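Local coordinates for periplasmic binding protein/LacI transcriptional regulator (Burkholderia multivorans, PDB 4YLE) that probably binds a simple sugar in the periplasm and hands it to an ABC transporter for uptake, at residues K159-G164 / G193-V198; Y256-A261 / L272-Q277. One frame throughout, in Å; residues are numbered along the deposited sequence.

Interaction 1 comes first along the chain and is complete before interaction 2 opens; their centres lie about 22 Å apart. Interaction 1 joins the loops that follow helices 146-160 and 177-193, at the edge of the four-stranded parallel sheet where strand 196-202 is outermost. Interaction 2 begins just after strand 252-254, the opposite edge of that sheet, and pairs this loop with strand 274-276, which ends the seven-stranded sheet. The two sets of residues meet where Lys160 packs on Leu272. In this type I periplasmic binding protein fold, interaction 1 is a surface contact, its centre about 26 Å from the chain centre, whereas interaction 2 is buried, beside a bound, unidentified ligand.

Interaction 1. Residues K159-G164 / G193-V198; sequences KKLKAG and GGMKVV
The amide of Gly164 donates to the carbonyl oxygen of Gly194 in a short hydrogen bond, with Gly164 N 2.7 Å from Gly194 O. It is almost straight, 176° at the hydrogen. The donor stands well above the carbonyl plane, 41° out of it. The same oxygen also faces a weaker CA-H donor, with Ala163 CA 3.5 Å from Gly194 O. Gly194, the first residue past helix 177-193, closes it with a Schellman motif. Both Gly194 and Gly164 have positive phi, where a CB would press on the preceding carbonyl oxygen; at Gly194 it would also crowd Ala163 CB.

Beside this polar link lies the selenomethionine Met195. Its side chain crosses that of Leu161 obliquely, Met195 CG lying 3.8 Å from Leu161 CD1. The chain bends at chi2 and again at chi3 (-130°), which turns CE back onto the peptide after Lys162, with Met195 CE 3.5 Å from Lys162 C. A long, flexible, apolar side chain suits this place, lying against both branched Leu161 and that peptide. Lys162, by contrast, sends its ammonium to a salt bridge with Asp165.

Next along the chain, Lys196 forms backbone bonds with Asp165 and Val167, pairing strands 196-202 and 166-171. The chemistry therefore implies a division of labour: one short, straight backbone bond joins the two helix-to-strand loops at their glycines, while Met195 adds van der Waals contact with Leu161 and the Lys162 peptide.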
# COMPACT_ATOMS: atom_id res chain seq x y z
N LYS A 159 -9.27 -21.96 3.04
CA LYS A 159 -9.63 -23.22 2.40
C LYS A 159 -8.59 -24.30 2.70
O LYS A 159 -8.91 -25.50 2.69
CB LYS A 159 -9.76 -23.06 0.88
CG LYS A 159 -10.63 -21.92 0.40
CD LYS A 159 -11.94 -21.82 1.16
CE LYS A 159 -12.62 -20.48 0.88
NZ LYS A 159 -13.09 -19.82 2.15
N LYS A 160 -7.36 -23.87 2.97
CA LYS A 160 -6.22 -24.77 3.14
C LYS A 160 -6.00 -25.12 4.60
O LYS A 160 -5.29 -26.09 4.92
CB LYS A 160 -4.96 -24.15 2.54
CG LYS A 160 -5.00 -24.08 1.02
CD LYS A 160 -3.71 -24.55 0.40
CE LYS A 160 -3.91 -25.03 -1.04
NZ LYS A 160 -2.62 -25.52 -1.60
N LEU A 161 -6.62 -24.35 5.49
CA LEU A 161 -6.51 -24.53 6.92
C LEU A 161 -7.73 -25.22 7.43
O LEU A 161 -8.58 -25.67 6.66
CB LEU A 161 -6.34 -23.19 7.64
CG LEU A 161 -5.06 -22.42 7.33
CD1 LEU A 161 -4.95 -21.10 8.10
CD2 LEU A 161 -3.85 -23.26 7.60
N LYS A 162 -7.82 -25.32 8.75
CA LYS A 162 -8.99 -25.87 9.39
C LYS A 162 -9.32 -25.09 10.64
O LYS A 162 -8.48 -24.37 11.19
CB LYS A 162 -8.80 -27.35 9.71
CG LYS A 162 -7.63 -27.64 10.62
CD LYS A 162 -7.42 -29.16 10.79
CE LYS A 162 -6.32 -29.45 11.80
NZ LYS A 162 -5.06 -28.72 11.48
N ALA A 163 -10.56 -25.24 11.08
CA ALA A 163 -11.04 -24.63 12.30
C ALA A 163 -10.09 -24.90 13.46
O ALA A 163 -9.58 -26.03 13.62
CB ALA A 163 -12.43 -25.16 12.62
N GLY A 164 -9.86 -23.87 14.27
CA GLY A 164 -8.97 -23.95 15.41
C GLY A 164 -7.50 -23.72 15.11
O GLY A 164 -6.68 -23.57 16.03
N GLY A 193 -13.72 -18.66 8.91
CA GLY A 193 -13.23 -20.02 8.69
C GLY A 193 -13.07 -20.82 9.97
O GLY A 193 -12.90 -22.04 9.92
N GLY A 194 -13.13 -20.14 11.10
CA GLY A 194 -12.91 -20.78 12.38
C GLY A 194 -11.47 -20.84 12.85
O GLY A 194 -11.19 -21.53 13.84
N MSE A 195 -10.54 -20.14 12.19
CA MSE A 195 -9.14 -20.09 12.64
C MSE A 195 -9.02 -19.10 13.77
O MSE A 195 -9.89 -18.28 13.98
CB MSE A 195 -8.16 -19.70 11.53
CG MSE A 195 -8.00 -20.72 10.41
SE MSE A 195 -9.23 -20.39 8.90
CE MSE A 195 -9.94 -22.22 8.77
N LYS A 196 -7.92 -19.22 14.51
CA LYS A 196 -7.64 -18.35 15.64
C LYS A 196 -6.40 -17.46 15.42
O LYS A 196 -5.28 -17.93 15.30
CB LYS A 196 -7.45 -19.20 16.89
CG LYS A 196 -7.47 -18.41 18.17
CD LYS A 196 -7.39 -19.34 19.37
CE LYS A 196 -6.65 -18.70 20.54
NZ LYS A 196 -5.67 -19.65 21.13
N VAL A 197 -6.61 -16.14 15.36
CA VAL A 197 -5.48 -15.23 15.24
C VAL A 197 -4.84 -15.05 16.60
O VAL A 197 -5.45 -14.45 17.49
CB VAL A 197 -5.90 -13.85 14.68
CG1 VAL A 197 -4.69 -12.96 14.44
CG2 VAL A 197 -6.65 -14.02 13.39
N VAL A 198 -3.63 -15.56 16.79
CA VAL A 198 -3.00 -15.51 18.10
C VAL A 198 -2.04 -14.34 18.28
O VAL A 198 -1.64 -14.03 19.40
CB VAL A 198 -2.27 -16.84 18.39
CG1 VAL A 198 -3.30 -17.94 18.42
CG2 VAL A 198 -1.17 -17.11 17.35

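Interaction 2. Residues Y256-A261 / L272-Q277; sequences YDNINA and LATADQ
Asn258 leans its side chain across Thr274, Ala275 and Asp276. Its CB touches the backbone, with Asn258 CB 3.7 Å from Ala275 O, and also nears Thr274 CG2. CG is anti to the backbone N (chi1 -164°), which places it near Thr274 CG2 and Asp276 OD2. Of the amide atoms, Asn258 OD1 comes 3.8 Å from the methyl Thr274 CG2, and Asn258 ND2 donates to Asp276 OD2 at 3.2 Å. The acceptor lies in the amide plane, but the amide reaches it from above the carboxylate, the two planes being 72° apart. Asn also tolerates the left-handed backbone conformation found here. Asp276 uses its other oxygen to bind Tyr278 N.

The backbone is gripped as well. Asp257 N donates to Ala275 O at 2.8 Å, and Asn258 N to Thr274 OG1, a hydroxyl that is also bonded to Asp232. A water bridges Asp257 O and Gln277 N.

At the other end of the contact, the Gln277 and Asp257 side chains lie side by side, pointing the same way, and Gln277 NE2 meets Asp257 OD1 at 3.0 Å, nearly along its C-O axis. That amide nitrogen sits at the edge of the Tyr256 ring, while Ala275 CB makes a CH-pi contact over a face, 4.2 Å from the ring centroid. Asp257 OD2 and Gln277 NE2 both also bond to the unidentified ligand; their residues' mutual bond probably helps hold them there, consistent with a sugar-binding pocket.

Around this site, helix 146-160 reaches Tyr256 and Ala275, helix 232-244 packs on Ile259, and strand 308-314 flanks strand 274-276 antiparallel.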
# COMPACT_ATOMS: atom_id res chain seq x y z
N TYR A 256 0.57 -9.62 -0.21
CA TYR A 256 -0.26 -8.62 -0.87
C TYR A 256 0.68 -7.74 -1.68
O TYR A 256 1.64 -7.21 -1.11
CB TYR A 256 -0.99 -7.79 0.18
CG TYR A 256 -2.25 -7.07 -0.23
CD1 TYR A 256 -3.47 -7.65 -0.01
CD2 TYR A 256 -2.21 -5.78 -0.74
CE1 TYR A 256 -4.64 -7.00 -0.32
CE2 TYR A 256 -3.41 -5.12 -1.04
CZ TYR A 256 -4.60 -5.77 -0.83
OH TYR A 256 -5.75 -5.09 -1.13
N ASP A 257 0.39 -7.57 -2.98
CA ASP A 257 1.04 -6.63 -3.94
C ASP A 257 1.34 -7.29 -5.28
O ASP A 257 1.41 -6.60 -6.30
CB ASP A 257 2.38 -6.01 -3.45
CG ASP A 257 2.19 -4.92 -2.39
OD1 ASP A 257 1.04 -4.46 -2.20
OD2 ASP A 257 3.18 -4.56 -1.72
N ASN A 258 1.56 -8.60 -5.27
CA ASN A 258 2.00 -9.32 -6.45
C ASN A 258 3.28 -8.75 -7.09
O ASN A 258 3.35 -8.53 -8.32
CB ASN A 258 0.87 -9.36 -7.46
CG ASN A 258 1.07 -10.40 -8.53
OD1 ASN A 258 1.76 -11.41 -8.34
ND2 ASN A 258 0.48 -10.14 -9.69
N ILE A 259 4.31 -8.51 -6.28
CA ILE A 259 5.60 -8.08 -6.85
C ILE A 259 6.31 -9.23 -7.55
O ILE A 259 6.09 -10.40 -7.23
CB ILE A 259 6.53 -7.46 -5.79
CG1 ILE A 259 6.95 -8.52 -4.76
CG2 ILE A 259 5.84 -6.24 -5.17
CD1 ILE A 259 7.91 -8.02 -3.69
N ASN A 260 7.17 -8.91 -8.51
CA ASN A 260 7.88 -9.96 -9.24
C ASN A 260 8.61 -10.90 -8.33
O ASN A 260 8.65 -12.10 -8.59
CB ASN A 260 8.87 -9.36 -10.23
CG ASN A 260 8.18 -8.71 -11.38
OD1 ASN A 260 7.29 -9.31 -11.98
ND2 ASN A 260 8.55 -7.46 -11.69
N ALA A 261 9.19 -10.38 -7.25
CA ALA A 261 9.99 -11.23 -6.37
C ALA A 261 9.14 -12.36 -5.80
O ALA A 261 9.65 -13.41 -5.43
CB ALA A 261 10.64 -10.41 -5.26
N LEU A 272 1.64 -18.94 -0.65
CA LEU A 272 0.39 -19.52 -1.11
C LEU A 272 -0.50 -18.58 -1.95
O LEU A 272 -1.17 -19.02 -2.89
CB LEU A 272 -0.42 -20.01 0.10
CG LEU A 272 -1.82 -20.54 -0.22
CD1 LEU A 272 -1.70 -21.90 -0.90
CD2 LEU A 272 -2.68 -20.62 1.05
N ALA A 273 -0.52 -17.31 -1.60
CA ALA A 273 -1.33 -16.34 -2.33
C ALA A 273 -0.86 -14.94 -2.06
O ALA A 273 -0.24 -14.67 -1.04
CB ALA A 273 -2.79 -16.47 -1.93
N THR A 274 -1.17 -14.06 -3.00
CA THR A 274 -0.97 -12.63 -2.83
C THR A 274 -2.14 -11.95 -3.53
O THR A 274 -3.13 -12.60 -3.83
CB THR A 274 0.37 -12.19 -3.41
OG1 THR A 274 0.60 -10.80 -3.12
CG2 THR A 274 0.45 -12.40 -4.92
N ALA A 275 -2.06 -10.64 -3.77
CA ALA A 275 -3.15 -9.93 -4.44
C ALA A 275 -2.55 -8.86 -5.28
O ALA A 275 -1.55 -8.24 -4.89
CB ALA A 275 -4.14 -9.34 -3.45
N ASP A 276 -3.15 -8.61 -6.44
CA ASP A 276 -2.70 -7.51 -7.28
C ASP A 276 -3.65 -6.36 -7.05
O ASP A 276 -4.85 -6.49 -7.25
CB ASP A 276 -2.64 -7.91 -8.74
CG ASP A 276 -1.70 -7.04 -9.56
OD1 ASP A 276 -1.55 -5.85 -9.21
OD2 ASP A 276 -1.11 -7.52 -10.54
N GLN A 277 -3.10 -5.24 -6.58
CA GLN A 277 -3.89 -4.01 -6.36
C GLN A 277 -3.49 -2.93 -7.35
O GLN A 277 -3.85 -1.76 -7.18
CB GLN A 277 -3.74 -3.49 -4.92
CG GLN A 277 -2.30 -3.15 -4.54
CD GLN A 277 -2.17 -2.26 -3.31
OE1 GLN A 277 -2.99 -1.38 -3.10
NE2 GLN A 277 -1.13 -2.47 -2.52
O HOH W 1 -0.26 -4.62 -6.49